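Local atomic coordinates of protein-S-isoprenylcysteine O-methyltransferase (Tribolium castaneum, PDB entry 5V7P), a protein that catalyses the S-adenosyl-L-methionine-dependent methylation of the C-terminal carboxyl group of isoprenylated cysteine residues in proteins at the endoplasmic reticulum membrane. Residues A[102-113]-A[170-181]; A[152-163]-A[223-231]. One frame throughout, in Å; residues are numbered along the deposited sequence.

Interaction 1 (A[102-113]-A[170-181]); sequences FHYSEFLAIAIV and EVLRKTAILTAG. With MPG ([(Z)-octadec-9-enyl] (2R)-2,3-bis(oxidanyl)propanoate), chain R; MPG ([(Z)-octadec-9-enyl] (2R)-2,3-bis(oxidanyl)propanoate), chain B.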
loop_
_atom_site.group_PDB
_atom_site.type_symbol
_atom_site.label_atom_id
_atom_site.label_comp_id
_atom_site.label_asym_id
_atom_site.label_seq_id
_atom_site.Cartn_x
_atom_site.Cartn_y
_atom_site.Cartn_z
ATOM N N PHE A 102 10.298 -5.203 -3.092
ATOM C CA PHE A 102 8.846 -5.085 -3.143
ATOM C C PHE A 102 8.427 -3.676 -3.539
ATOM O O PHE A 102 7.657 -3.485 -4.487
ATOM C CB PHE A 102 8.232 -5.455 -1.795
ATOM C CG PHE A 102 6.753 -5.199 -1.721
ATOM C CD1 PHE A 102 5.851 -6.166 -2.130
ATOM C CD2 PHE A 102 6.267 -3.985 -1.261
ATOM C CE1 PHE A 102 4.493 -5.933 -2.073
ATOM C CE2 PHE A 102 4.907 -3.746 -1.202
ATOM C CZ PHE A 102 4.019 -4.721 -1.609
ATOM N N HIS A 103 8.931 -2.671 -2.820
ATOM C CA HIS A 103 8.465 -1.306 -3.033
ATOM C C HIS A 103 8.898 -0.772 -4.393
ATOM O O HIS A 103 8.140 -0.046 -5.046
ATOM C CB HIS A 103 8.967 -0.403 -1.907
ATOM C CG HIS A 103 8.302 -0.662 -0.589
ATOM N ND1 HIS A 103 6.999 -0.293 -0.329
ATOM C CD2 HIS A 103 8.755 -1.260 0.538
ATOM C CE1 HIS A 103 6.681 -0.651 0.902
ATOM N NE2 HIS A 103 7.728 -1.240 1.450
ATOM N N TYR A 104 10.105 -1.117 -4.846
ATOM C CA TYR A 104 10.551 -0.625 -6.145
ATOM C C TYR A 104 9.813 -1.320 -7.281
ATOM O O TYR A 104 9.263 -0.664 -8.172
ATOM C CB TYR A 104 12.056 -0.807 -6.322
ATOM C CG TYR A 104 12.456 -0.473 -7.738
ATOM C CD1 TYR A 104 12.385 0.833 -8.200
ATOM C CD2 TYR A 104 12.852 -1.462 -8.624
ATOM C CE1 TYR A 104 12.721 1.148 -9.495
ATOM C CE2 TYR A 104 13.193 -1.155 -9.924
ATOM C CZ TYR A 104 13.124 0.154 -10.352
ATOM O OH TYR A 104 13.455 0.475 -11.643
ATOM N N SER A 105 9.814 -2.657 -7.281
ATOM C CA SER A 105 9.113 -3.392 -8.327
ATOM C C SER A 105 7.644 -2.999 -8.391
ATOM O O SER A 105 7.027 -3.071 -9.460
ATOM C CB SER A 105 9.254 -4.896 -8.092
ATOM O OG SER A 105 8.725 -5.264 -6.830
ATOM N N GLU A 106 7.070 -2.580 -7.261
ATOM C CA GLU A 106 5.702 -2.074 -7.264
ATOM C C GLU A 106 5.593 -0.807 -8.105
ATOM O O GLU A 106 4.633 -0.637 -8.867
ATOM C CB GLU A 106 5.247 -1.806 -5.830
ATOM C CG GLU A 106 3.757 -1.590 -5.681
ATOM C CD GLU A 106 2.968 -2.882 -5.724
ATOM O OE1 GLU A 106 1.729 -2.814 -5.869
ATOM O OE2 GLU A 106 3.578 -3.966 -5.603
ATOM N N PHE A 107 6.568 0.096 -7.975
ATOM C CA PHE A 107 6.594 1.291 -8.812
ATOM C C PHE A 107 6.796 0.927 -10.276
ATOM O O PHE A 107 6.114 1.462 -11.158
ATOM C CB PHE A 107 7.706 2.231 -8.341
ATOM C CG PHE A 107 7.820 3.495 -9.147
ATOM C CD1 PHE A 107 8.540 3.518 -10.332
ATOM C CD2 PHE A 107 7.217 4.664 -8.716
ATOM C CE1 PHE A 107 8.646 4.680 -11.074
ATOM C CE2 PHE A 107 7.323 5.827 -9.453
ATOM C CZ PHE A 107 8.039 5.834 -10.634
ATOM N N LEU A 108 7.734 0.022 -10.556
ATOM C CA LEU A 108 8.028 -0.331 -11.940
ATOM C C LEU A 108 6.825 -0.984 -12.606
ATOM O O LEU A 108 6.532 -0.716 -13.777
ATOM C CB LEU A 108 9.245 -1.254 -11.990
ATOM C CG LEU A 108 9.901 -1.496 -13.351
ATOM C CD1 LEU A 108 10.345 -0.194 -13.996
ATOM C CD2 LEU A 108 11.089 -2.435 -13.191
ATOM N N ALA A 109 6.109 -1.839 -11.872
ATOM C CA ALA A 109 4.918 -2.475 -12.428
ATOM C C ALA A 109 3.897 -1.433 -12.870
ATOM O O ALA A 109 3.350 -1.513 -13.976
ATOM C CB ALA A 109 4.310 -3.433 -11.403
ATOM N N ILE A 110 3.631 -0.439 -12.019
ATOM C CA ILE A 110 2.678 0.607 -12.379
ATOM C C ILE A 110 3.203 1.427 -13.549
ATOM O O ILE A 110 2.443 1.813 -14.446
ATOM C CB ILE A 110 2.372 1.494 -11.157
ATOM C CG1 ILE A 110 1.702 0.678 -10.045
ATOM C CG2 ILE A 110 1.502 2.687 -11.544
ATOM C CD1 ILE A 110 0.428 -0.053 -10.453
ATOM N N ALA A 111 4.504 1.716 -13.559
ATOM C CA ALA A 111 5.076 2.466 -14.670
ATOM C C ALA A 111 4.918 1.707 -15.981
ATOM O O ALA A 111 4.614 2.303 -17.022
ATOM C CB ALA A 111 6.546 2.766 -14.393
ATOM N N ILE A 112 5.121 0.388 -15.952
ATOM C CA ILE A 112 4.932 -0.425 -17.150
ATOM C C ILE A 112 3.456 -0.484 -17.520
ATOM O O ILE A 112 3.079 -0.279 -18.680
ATOM C CB ILE A 112 5.505 -1.838 -16.933
ATOM C CG1 ILE A 112 7.023 -1.778 -16.764
ATOM C CG2 ILE A 112 5.132 -2.765 -18.099
ATOM C CD1 ILE A 112 7.633 -3.086 -16.285
ATOM N N VAL A 113 2.604 -0.767 -16.540
ATOM C CA VAL A 113 1.208 -1.077 -16.816
ATOM C C VAL A 113 0.338 0.174 -16.911
ATOM O O VAL A 113 -0.640 0.188 -17.667
ATOM C CB VAL A 113 0.683 -2.043 -15.736
ATOM C CG1 VAL A 113 -0.410 -1.402 -14.860
ATOM C CG2 VAL A 113 0.189 -3.321 -16.374
ATOM N N GLU A 170 5.364 -12.449 -4.239
ATOM C CA GLU A 170 5.771 -11.379 -5.141
ATOM C C GLU A 170 5.459 -11.732 -6.587
ATOM O O GLU A 170 4.951 -10.892 -7.341
ATOM C CB GLU A 170 7.260 -11.079 -4.973
ATOM C CG GLU A 170 7.538 -9.792 -4.218
ATOM C CD GLU A 170 7.159 -8.564 -5.018
ATOM O OE1 GLU A 170 7.707 -8.386 -6.128
ATOM O OE2 GLU A 170 6.305 -7.784 -4.551
ATOM N N VAL A 171 5.753 -12.968 -6.996
ATOM C CA VAL A 171 5.459 -13.383 -8.364
ATOM C C VAL A 171 3.958 -13.336 -8.613
ATOM O O VAL A 171 3.495 -12.801 -9.626
ATOM C CB VAL A 171 6.041 -14.782 -8.636
ATOM C CG1 VAL A 171 5.650 -15.278 -10.027
ATOM C CG2 VAL A 171 7.556 -14.753 -8.502
ATOM N N LEU A 172 3.172 -13.888 -7.686
ATOM C CA LEU A 172 1.720 -13.827 -7.816
ATOM C C LEU A 172 1.254 -12.387 -7.975
ATOM O O LEU A 172 0.446 -12.074 -8.857
ATOM C CB LEU A 172 1.056 -14.466 -6.592
ATOM C CG LEU A 172 -0.330 -15.104 -6.759
ATOM C CD1 LEU A 172 -1.071 -15.107 -5.428
ATOM C CD2 LEU A 172 -1.171 -14.432 -7.835
ATOM N N ARG A 173 1.771 -11.492 -7.130
ATOM C CA ARG A 173 1.327 -10.102 -7.129
ATOM C C ARG A 173 1.614 -9.432 -8.468
ATOM O O ARG A 173 0.711 -8.881 -9.110
ATOM C CB ARG A 173 2.014 -9.348 -5.987
ATOM C CG ARG A 173 1.688 -7.861 -5.919
ATOM C CD ARG A 173 0.840 -7.538 -4.721
ATOM N NE ARG A 173 0.018 -6.353 -4.954
ATOM C CZ ARG A 173 0.373 -5.109 -4.650
ATOM N NH1 ARG A 173 -0.449 -4.103 -4.914
ATOM N NH2 ARG A 173 1.543 -4.865 -4.078
ATOM N N LYS A 174 2.876 -9.457 -8.897
ATOM C CA LYS A 174 3.260 -8.731 -10.104
ATOM C C LYS A 174 2.593 -9.317 -11.343
ATOM O O LYS A 174 2.218 -8.576 -12.259
ATOM C CB LYS A 174 4.779 -8.727 -10.252
ATOM C CG LYS A 174 5.452 -7.498 -9.655
ATOM C CD LYS A 174 5.116 -7.320 -8.178
ATOM C CE LYS A 174 5.731 -6.047 -7.624
ATOM N NZ LYS A 174 5.428 -5.860 -6.174
ATOM N N THR A 175 2.434 -10.641 -11.393
ATOM C CA THR A 175 1.701 -11.244 -12.502
ATOM C C THR A 175 0.279 -10.708 -12.567
ATOM O O THR A 175 -0.224 -10.389 -13.650
ATOM C CB THR A 175 1.694 -12.766 -12.368
ATOM O OG1 THR A 175 1.180 -13.138 -11.084
ATOM C CG2 THR A 175 3.096 -13.321 -12.543
ATOM N N ALA A 176 -0.385 -10.597 -11.415
ATOM C CA ALA A 176 -1.737 -10.050 -11.391
ATOM C C ALA A 176 -1.771 -8.638 -11.963
ATOM O O ALA A 176 -2.658 -8.303 -12.756
ATOM C CB ALA A 176 -2.282 -10.063 -9.962
ATOM N N ILE A 177 -0.809 -7.796 -11.577
ATOM C CA ILE A 177 -0.775 -6.425 -12.081
ATOM C C ILE A 177 -0.607 -6.422 -13.594
ATOM O O ILE A 177 -1.262 -5.652 -14.306
ATOM C CB ILE A 177 0.342 -5.623 -11.385
ATOM C CG1 ILE A 177 0.086 -5.563 -9.876
ATOM C CG2 ILE A 177 0.429 -4.209 -11.959
ATOM C CD1 ILE A 177 1.217 -4.948 -9.071
ATOM N N LEU A 178 0.275 -7.281 -14.110
ATOM C CA LEU A 178 0.459 -7.382 -15.554
ATOM C C LEU A 178 -0.794 -7.920 -16.234
ATOM O O LEU A 178 -1.180 -7.441 -17.306
ATOM C CB LEU A 178 1.661 -8.271 -15.866
ATOM C CG LEU A 178 3.037 -7.621 -15.723
ATOM C CD1 LEU A 178 4.019 -8.556 -15.030
ATOM C CD2 LEU A 178 3.566 -7.218 -17.090
ATOM N N THR A 179 -1.443 -8.915 -15.623
ATOM C CA THR A 179 -2.633 -9.506 -16.227
ATOM C C THR A 179 -3.793 -8.520 -16.238
ATOM O O THR A 179 -4.570 -8.476 -17.199
ATOM C CB THR A 179 -3.019 -10.779 -15.476
ATOM O OG1 THR A 179 -1.895 -11.666 -15.426
ATOM C CG2 THR A 179 -4.178 -11.486 -16.164
ATOM N N ALA A 180 -3.931 -7.723 -15.178
ATOM C CA ALA A 180 -5.005 -6.742 -15.104
ATOM C C ALA A 180 -4.761 -5.535 -15.997
ATOM O O ALA A 180 -5.718 -4.839 -16.347
ATOM C CB ALA A 180 -5.189 -6.277 -13.660
ATOM N N GLY A 181 -3.511 -5.266 -16.360
ATOM C CA GLY A 181 -3.232 -4.157 -17.252
ATOM C C GLY A 181 -3.639 -2.836 -16.638
ATOM O O GLY A 181 -3.444 -2.587 -15.444
HETATM C C2 MPG R . -0.884 -17.321 -16.368
HETATM C C3 MPG R . 0.383 -17.077 -15.553
HETATM C C4 MPG R . 0.625 -18.286 -14.655
HETATM C C5 MPG R . 1.906 -18.076 -13.852
HETATM C C6 MPG R . 1.610 -17.274 -12.587
HETATM C C7 MPG R . 2.745 -17.463 -11.583
HETATM C C8 MPG R . 2.292 -16.981 -10.211
HETATM C C9 MPG R . 3.227 -17.561 -9.144
HETATM C C10 MPG R . 2.828 -18.127 -8.022
HETATM C C11 MPG R . 1.368 -18.294 -7.593
HETATM C C12 MPG R . 1.100 -19.756 -7.262
HETATM C C13 MPG R . 1.817 -20.119 -5.964
HETATM O O1 MPG R . -1.713 -16.905 -18.554
HETATM C C1 MPG R . -0.959 -16.329 -17.524
HETATM C CXD MPG R . -2.752 -16.570 -20.834
HETATM O O2 MPG R . -4.090 -16.929 -20.633
HETATM C C21 MPG R . -1.956 -17.799 -21.267
HETATM O O3 MPG R . -2.680 -18.507 -22.236
HETATM O O4 MPG R . -2.108 -14.844 -19.363
HETATM C CX3 MPG R . -2.169 -16.017 -19.534
HETATM C C2 MPG B . 0.935 -11.708 -17.748
HETATM C C3 MPG B . 1.849 -12.930 -17.851
HETATM C C4 MPG B . 2.868 -12.924 -16.714
HETATM C C5 MPG B . 3.359 -14.351 -16.482
HETATM C C6 MPG B . 4.715 -14.329 -15.777
HETATM C C7 MPG B . 5.044 -15.732 -15.270
HETATM C C8 MPG B . 6.061 -15.649 -14.134
HETATM C C9 MPG B . 7.006 -16.847 -14.222
HETATM C C10 MPG B . 8.210 -16.825 -13.687
HETATM C C11 MPG B . 8.737 -15.595 -12.943
HETATM C C12 MPG B . 9.914 -15.992 -12.051
HETATM C C13 MPG B . 10.996 -14.915 -12.116
HETATM C C14 MPG B . 12.000 -15.141 -10.988
HETATM O O1 MPG B . -0.456 -10.511 -19.276
HETATM C C1 MPG B . 0.853 -10.974 -19.084
HETATM C CXD MPG B . -1.784 -9.351 -21.096
HETATM O O2 MPG B . -2.197 -8.018 -21.206
HETATM C C21 MPG B . -2.919 -10.197 -20.525
HETATM O O3 MPG B . -4.136 -9.806 -21.100
HETATM O O4 MPG B . 0.242 -8.577 -20.183
HETATM C CX3 MPG B . -0.580 -9.432 -20.159
#
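A salt-bridge network of Glu-106 with Glu-170, Arg-173 and Lys-174 ties helix 90-113 to helix 156-180, two probable transmembrane helices whose segments here run 14° from parallel with axes 9.9 Å apart. Glu-106 OE2 is the hub. It lies 2.7 Å from Arg-173 NH2, and Lys-174 NZ donates to it at 2.7 Å, coming in nearly end-on to the C-O bond. The Glu-106 chain bends at its second torsion (chi2 78°), which turns the carboxylate across to helix 156-180. There its OE1 lies over one face of the Arg-173 guanidinium, the two planes only 20° apart. OE1 also accepts from His-186. Lys-174 NZ also reaches the syn side of Glu-170 OE2 at 2.7 Å, and makes an off-centre cation-pi contact with the Phe-102 ring, 4.6 Å from the centroid. Toward the C-terminal ends the contact turns apolar, Ala-109 CB meeting Ile-177 CG2 at 4.0 Å. The Arg-173 side chain comes within about 4 Å of that of Ser-211, which binds S-adenosyl-L-methionine. Pairing two carboxylates with two cations would probably offset much of the cost of placing charge here, and may help orient Arg-173 beside the cofactor site.

Interaction 2 (A[152-163]-A[223-231]); sequences LKEIHWLSNIGL and QIILINPLC. With MPG ([(Z)-octadec-9-enyl] (2R)-2,3-bis(oxidanyl)propanoate), chain S; D10 (decane), chain N.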
loop_
_atom_site.group_PDB
_atom_site.type_symbol
_atom_site.label_atom_id
_atom_site.label_comp_id
_atom_site.label_asym_id
_atom_site.label_seq_id
_atom_site.Cartn_x
_atom_site.Cartn_y
_atom_site.Cartn_z
ATOM N N LEU A 152 17.670 -18.260 18.134
ATOM C CA LEU A 152 16.390 -18.163 17.442
ATOM C C LEU A 152 16.573 -17.677 16.010
ATOM O O LEU A 152 15.961 -18.214 15.081
ATOM C CB LEU A 152 15.454 -17.228 18.211
ATOM C CG LEU A 152 14.074 -16.962 17.599
ATOM C CD1 LEU A 152 13.227 -18.220 17.599
ATOM C CD2 LEU A 152 13.373 -15.844 18.347
ATOM N N LYS A 153 17.411 -16.661 15.811
ATOM C CA LYS A 153 17.638 -16.105 14.483
ATOM C C LYS A 153 18.677 -16.883 13.688
ATOM O O LYS A 153 18.916 -16.550 12.520
ATOM C CB LYS A 153 18.071 -14.640 14.595
ATOM C CG LYS A 153 17.206 -13.803 15.529
ATOM C CD LYS A 153 15.732 -13.838 15.140
ATOM C CE LYS A 153 14.913 -12.910 16.022
ATOM N NZ LYS A 153 13.463 -12.954 15.700
ATOM N N GLU A 154 19.296 -17.899 14.282
ATOM C CA GLU A 154 20.247 -18.755 13.587
ATOM C C GLU A 154 19.585 -19.976 12.962
ATOM O O GLU A 154 20.287 -20.862 12.466
ATOM C CB GLU A 154 21.353 -19.196 14.548
ATOM C CG GLU A 154 22.345 -18.093 14.894
ATOM C CD GLU A 154 23.254 -18.464 16.049
ATOM O OE1 GLU A 154 23.148 -17.829 17.118
ATOM O OE2 GLU A 154 24.070 -19.397 15.892
ATOM N N ILE A 155 18.257 -20.041 12.976
ATOM C CA ILE A 155 17.525 -21.156 12.349
ATOM C C ILE A 155 17.251 -20.718 10.915
ATOM O O ILE A 155 16.151 -20.301 10.545
ATOM C CB ILE A 155 16.247 -21.513 13.116
ATOM C CG1 ILE A 155 16.558 -21.730 14.603
ATOM C CG2 ILE A 155 15.611 -22.759 12.514
ATOM C CD1 ILE A 155 15.329 -21.858 15.479
ATOM N N HIS A 156 18.285 -20.827 10.078
ATOM C CA HIS A 156 18.229 -20.240 8.744
ATOM C C HIS A 156 17.217 -20.940 7.843
ATOM O O HIS A 156 16.619 -20.292 6.975
ATOM C CB HIS A 156 19.619 -20.268 8.109
ATOM C CG HIS A 156 20.570 -19.270 8.697
ATOM N ND1 HIS A 156 20.246 -18.485 9.782
ATOM C CD2 HIS A 156 21.833 -18.927 8.349
ATOM C CE1 HIS A 156 21.270 -17.704 10.080
ATOM N NE2 HIS A 156 22.246 -17.953 9.224
ATOM N N TRP A 157 17.004 -22.247 8.023
ATOM C CA TRP A 157 16.052 -22.947 7.164
ATOM C C TRP A 157 14.640 -22.413 7.358
ATOM O O TRP A 157 13.864 -22.351 6.398
ATOM C CB TRP A 157 16.098 -24.457 7.421
ATOM C CG TRP A 157 15.749 -24.866 8.819
ATOM C CD1 TRP A 157 16.614 -25.058 9.857
ATOM C CD2 TRP A 157 14.440 -25.147 9.333
ATOM N NE1 TRP A 157 15.927 -25.436 10.984
ATOM C CE2 TRP A 157 14.591 -25.497 10.690
ATOM C CE3 TRP A 157 13.157 -25.135 8.779
ATOM C CZ2 TRP A 157 13.507 -25.829 11.500
ATOM C CZ3 TRP A 157 12.082 -25.465 9.586
ATOM C CH2 TRP A 157 12.265 -25.808 10.931
ATOM N N LEU A 158 14.288 -22.015 8.583
ATOM C CA LEU A 158 12.985 -21.395 8.810
ATOM C C LEU A 158 12.880 -20.069 8.068
ATOM O O LEU A 158 11.887 -19.802 7.382
ATOM C CB LEU A 158 12.751 -21.183 10.309
ATOM C CG LEU A 158 11.546 -21.869 10.959
ATOM C CD1 LEU A 158 11.423 -21.429 12.413
ATOM C CD2 LEU A 158 10.247 -21.581 10.215
ATOM N N SER A 159 13.902 -19.221 8.199
ATOM C CA SER A 159 13.881 -17.921 7.536
ATOM C C SER A 159 13.822 -18.074 6.022
ATOM O O SER A 159 13.132 -17.306 5.339
ATOM C CB SER A 159 15.111 -17.114 7.945
ATOM O OG SER A 159 15.216 -15.914 7.201
ATOM N N ASN A 160 14.536 -19.062 5.477
ATOM C CA ASN A 160 14.505 -19.289 4.036
ATOM C C ASN A 160 13.131 -19.747 3.570
ATOM O O ASN A 160 12.776 -19.541 2.405
ATOM C CB ASN A 160 15.570 -20.310 3.639
ATOM C CG ASN A 160 16.976 -19.796 3.864
ATOM O OD1 ASN A 160 17.198 -18.588 3.946
ATOM N ND2 ASN A 160 17.933 -20.708 3.963
ATOM N N ILE A 161 12.353 -20.381 4.449
ATOM C CA ILE A 161 10.952 -20.636 4.129
ATOM C C ILE A 161 10.219 -19.315 3.942
ATOM O O ILE A 161 9.448 -19.144 2.992
ATOM C CB ILE A 161 10.299 -21.511 5.219
ATOM C CG1 ILE A 161 10.779 -22.961 5.077
ATOM C CG2 ILE A 161 8.767 -21.436 5.150
ATOM C CD1 ILE A 161 10.275 -23.903 6.157
ATOM N N GLY A 162 10.463 -18.355 4.836
ATOM C CA GLY A 162 9.907 -17.026 4.650
ATOM C C GLY A 162 10.332 -16.400 3.336
ATOM O O GLY A 162 9.548 -15.705 2.686
ATOM N N LEU A 163 11.584 -16.631 2.931
ATOM C CA LEU A 163 12.039 -16.165 1.625
ATOM C C LEU A 163 11.182 -16.746 0.508
ATOM O O LEU A 163 10.798 -16.034 -0.429
ATOM C CB LEU A 163 13.508 -16.539 1.412
ATOM C CG LEU A 163 14.576 -15.468 1.652
ATOM C CD1 LEU A 163 14.568 -14.453 0.525
ATOM C CD2 LEU A 163 14.379 -14.772 2.986
ATOM N N GLN A 223 7.867 -11.615 8.086
ATOM C CA GLN A 223 8.078 -11.928 9.493
ATOM C C GLN A 223 8.532 -13.362 9.714
ATOM O O GLN A 223 9.137 -13.653 10.751
ATOM C CB GLN A 223 6.796 -11.650 10.283
ATOM C CG GLN A 223 6.348 -10.202 10.194
ATOM C CD GLN A 223 7.472 -9.238 10.513
ATOM O OE1 GLN A 223 8.021 -9.253 11.613
ATOM N NE2 GLN A 223 7.841 -8.412 9.539
ATOM N N ILE A 224 8.258 -14.261 8.770
ATOM C CA ILE A 224 8.872 -15.582 8.827
ATOM C C ILE A 224 10.362 -15.475 8.531
ATOM O O ILE A 224 11.185 -16.162 9.148
ATOM C CB ILE A 224 8.165 -16.551 7.861
ATOM C CG1 ILE A 224 6.684 -16.674 8.243
ATOM C CG2 ILE A 224 8.856 -17.917 7.879
ATOM C CD1 ILE A 224 5.875 -17.616 7.368
ATOM N N ILE A 225 10.735 -14.607 7.587
ATOM C CA ILE A 225 12.151 -14.337 7.353
ATOM C C ILE A 225 12.822 -13.964 8.664
ATOM O O ILE A 225 13.831 -14.556 9.061
ATOM C CB ILE A 225 12.325 -13.229 6.297
ATOM C CG1 ILE A 225 11.700 -13.661 4.968
ATOM C CG2 ILE A 225 13.807 -12.885 6.111
ATOM C CD1 ILE A 225 11.721 -12.593 3.889
ATOM N N LEU A 226 12.245 -12.990 9.371
ATOM C CA LEU A 226 12.797 -12.487 10.622
ATOM C C LEU A 226 12.668 -13.473 11.777
ATOM O O LEU A 226 13.285 -13.250 12.824
ATOM C CB LEU A 226 12.097 -11.170 10.990
ATOM C CG LEU A 226 12.806 -9.824 10.803
ATOM C CD1 LEU A 226 13.892 -9.849 9.738
ATOM C CD2 LEU A 226 11.778 -8.757 10.459
ATOM N N ILE A 227 11.895 -14.543 11.616
ATOM C CA ILE A 227 11.617 -15.468 12.710
ATOM C C ILE A 227 11.176 -14.657 13.925
ATOM O O ILE A 227 11.766 -14.759 15.006
ATOM C CB ILE A 227 12.838 -16.354 13.028
ATOM C CG1 ILE A 227 13.397 -16.958 11.731
ATOM C CG2 ILE A 227 12.449 -17.456 14.016
ATOM C CD1 ILE A 227 14.542 -17.941 11.920
ATOM N N ASN A 228 10.141 -13.830 13.743
ATOM C CA ASN A 228 9.566 -13.035 14.818
ATOM C C ASN A 228 8.290 -13.715 15.302
ATOM O O ASN A 228 7.241 -13.584 14.653
ATOM C CB ASN A 228 9.268 -11.611 14.336
ATOM C CG ASN A 228 10.499 -10.723 14.325
ATOM O OD1 ASN A 228 11.475 -10.984 15.025
ATOM N ND2 ASN A 228 10.451 -9.659 13.534
ATOM N N PRO A 229 8.311 -14.439 16.427
ATOM C CA PRO A 229 7.098 -15.156 16.855
ATOM C C PRO A 229 5.950 -14.247 17.260
ATOM O O PRO A 229 4.800 -14.704 17.274
ATOM C CB PRO A 229 7.586 -16.001 18.040
ATOM C CG PRO A 229 8.805 -15.306 18.532
ATOM C CD PRO A 229 9.448 -14.692 17.329
ATOM N N LEU A 230 6.209 -12.984 17.593
ATOM C CA LEU A 230 5.125 -12.075 17.950
ATOM C C LEU A 230 4.518 -11.393 16.730
ATOM O O LEU A 230 3.297 -11.218 16.662
ATOM C CB LEU A 230 5.626 -11.016 18.937
ATOM C CG LEU A 230 6.205 -11.524 20.261
ATOM C CD1 LEU A 230 6.679 -10.352 21.108
ATOM C CD2 LEU A 230 5.187 -12.361 21.028
ATOM N N CYS A 231 5.345 -11.010 15.757
ATOM C CA CYS A 231 4.846 -10.253 14.614
ATOM C C CYS A 231 4.131 -11.133 13.598
ATOM O O CYS A 231 3.256 -10.640 12.877
ATOM C CB CYS A 231 5.995 -9.510 13.933
ATOM S SG CYS A 231 6.397 -7.913 14.691
HETATM C C2 MPG S . 23.887 -16.364 1.512
HETATM C C3 MPG S . 23.084 -15.109 1.174
HETATM C C4 MPG S . 23.057 -14.893 -0.339
HETATM C C5 MPG S . 21.938 -15.727 -0.956
HETATM C C6 MPG S . 20.596 -15.026 -0.744
HETATM C C7 MPG S . 19.462 -15.824 -1.392
HETATM C C8 MPG S . 19.311 -17.216 -0.780
HETATM C C9 MPG S . 19.071 -17.099 0.725
HETATM C C10 MPG S . 19.078 -18.149 1.518
HETATM C C11 MPG S . 19.328 -19.569 1.015
HETATM C C12 MPG S . 20.782 -19.950 1.279
HETATM C C13 MPG S . 21.167 -21.130 0.388
HETATM C C14 MPG S . 20.186 -22.281 0.608
HETATM O O1 MPG S . 22.563 -16.421 3.505
HETATM C C1 MPG S . 23.865 -16.596 3.023
HETATM C CXD MPG S . 21.183 -15.905 5.570
HETATM O O2 MPG S . 21.336 -15.950 6.962
HETATM C C21 MPG S . 19.984 -16.755 5.153
HETATM O O3 MPG S . 19.778 -17.771 6.096
HETATM O O4 MPG S . 23.342 -16.852 5.563
HETATM C CX3 MPG S . 22.452 -16.433 4.900
HETATM C C3 D10 N . 16.285 -27.983 6.404
HETATM C C4 D10 N . 15.327 -28.499 7.476
HETATM C C5 D10 N . 16.075 -28.650 8.799
HETATM C C6 D10 N . 15.108 -29.138 9.876
HETATM C C7 D10 N . 15.853 -29.297 11.200
#
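Lys-153 NZ grips the residues just past the end of helix 210-225, Leu-226 to Asn-228, with three hydrogen bonds: to Ile-227 O at 2.6 Å, to Leu-226 O at 2.9 Å and to Asn-228 OD1 at 2.9 Å. It stands well above the Ile-227 carbonyl plane, 59° out of it, but is tilted less from the other two. A bend at its second torsion (chi2 -56°) followed by an extended chain carries the ammonium group there, and Glu-145 adds a salt bridge. A methionine in its place would probably leave the Leu-226 and Ile-227 carbonyls and the Glu-145 carboxylate without their cationic partner.

Beside this polar grip, Ile-227 plugs into the bend between helices 150-153 and 156-180. Its CD1 lies 3.2 Å from Ile-155 O, while its CG2 packs on Leu-152 CD1 at 3.7 Å. Further along, Ile-224 CG2 comes to 3.5 Å from Gly-162 N; at this glycine, where there is no side chain, the backbones of the two segments come close together. In the next shell Asn-228 ND2 donates almost straight to Gln-223 OE1 at 3.1 Å, steadying the amide whose OD1 faces the lysine. Helix 129-148 backs this side, touching Lys-153, Gln-223 and Asn-228. Ile-227, with positive phi, closes helix 210-225 in a Schellman motif, and the lysine binds the carbonyls at that C-terminal end, at what is probably the lumenal edge of the membrane.

Both contacts draw on helix 156-180: interaction 2 uses its beginning and interaction 1 its end. Their centres are 26 Å apart, on opposite sides of the chain's centre, and their nearest atoms come no closer than about 8 Å. Along the chain the segments alternate, in the order 102-113, 152-163, 170-181, 223-231, so the pairings interleave. Helix 156-180 is thus joined to helix 90-113 near one end and to the closing turn of helix 210-225 near the other. Interaction 1 sits toward the probable cytoplasmic side, close to the cofactor site, and interaction 2 at the probable lumenal side, away from it. Together they connect three probable transmembrane helices across the enzyme's depth.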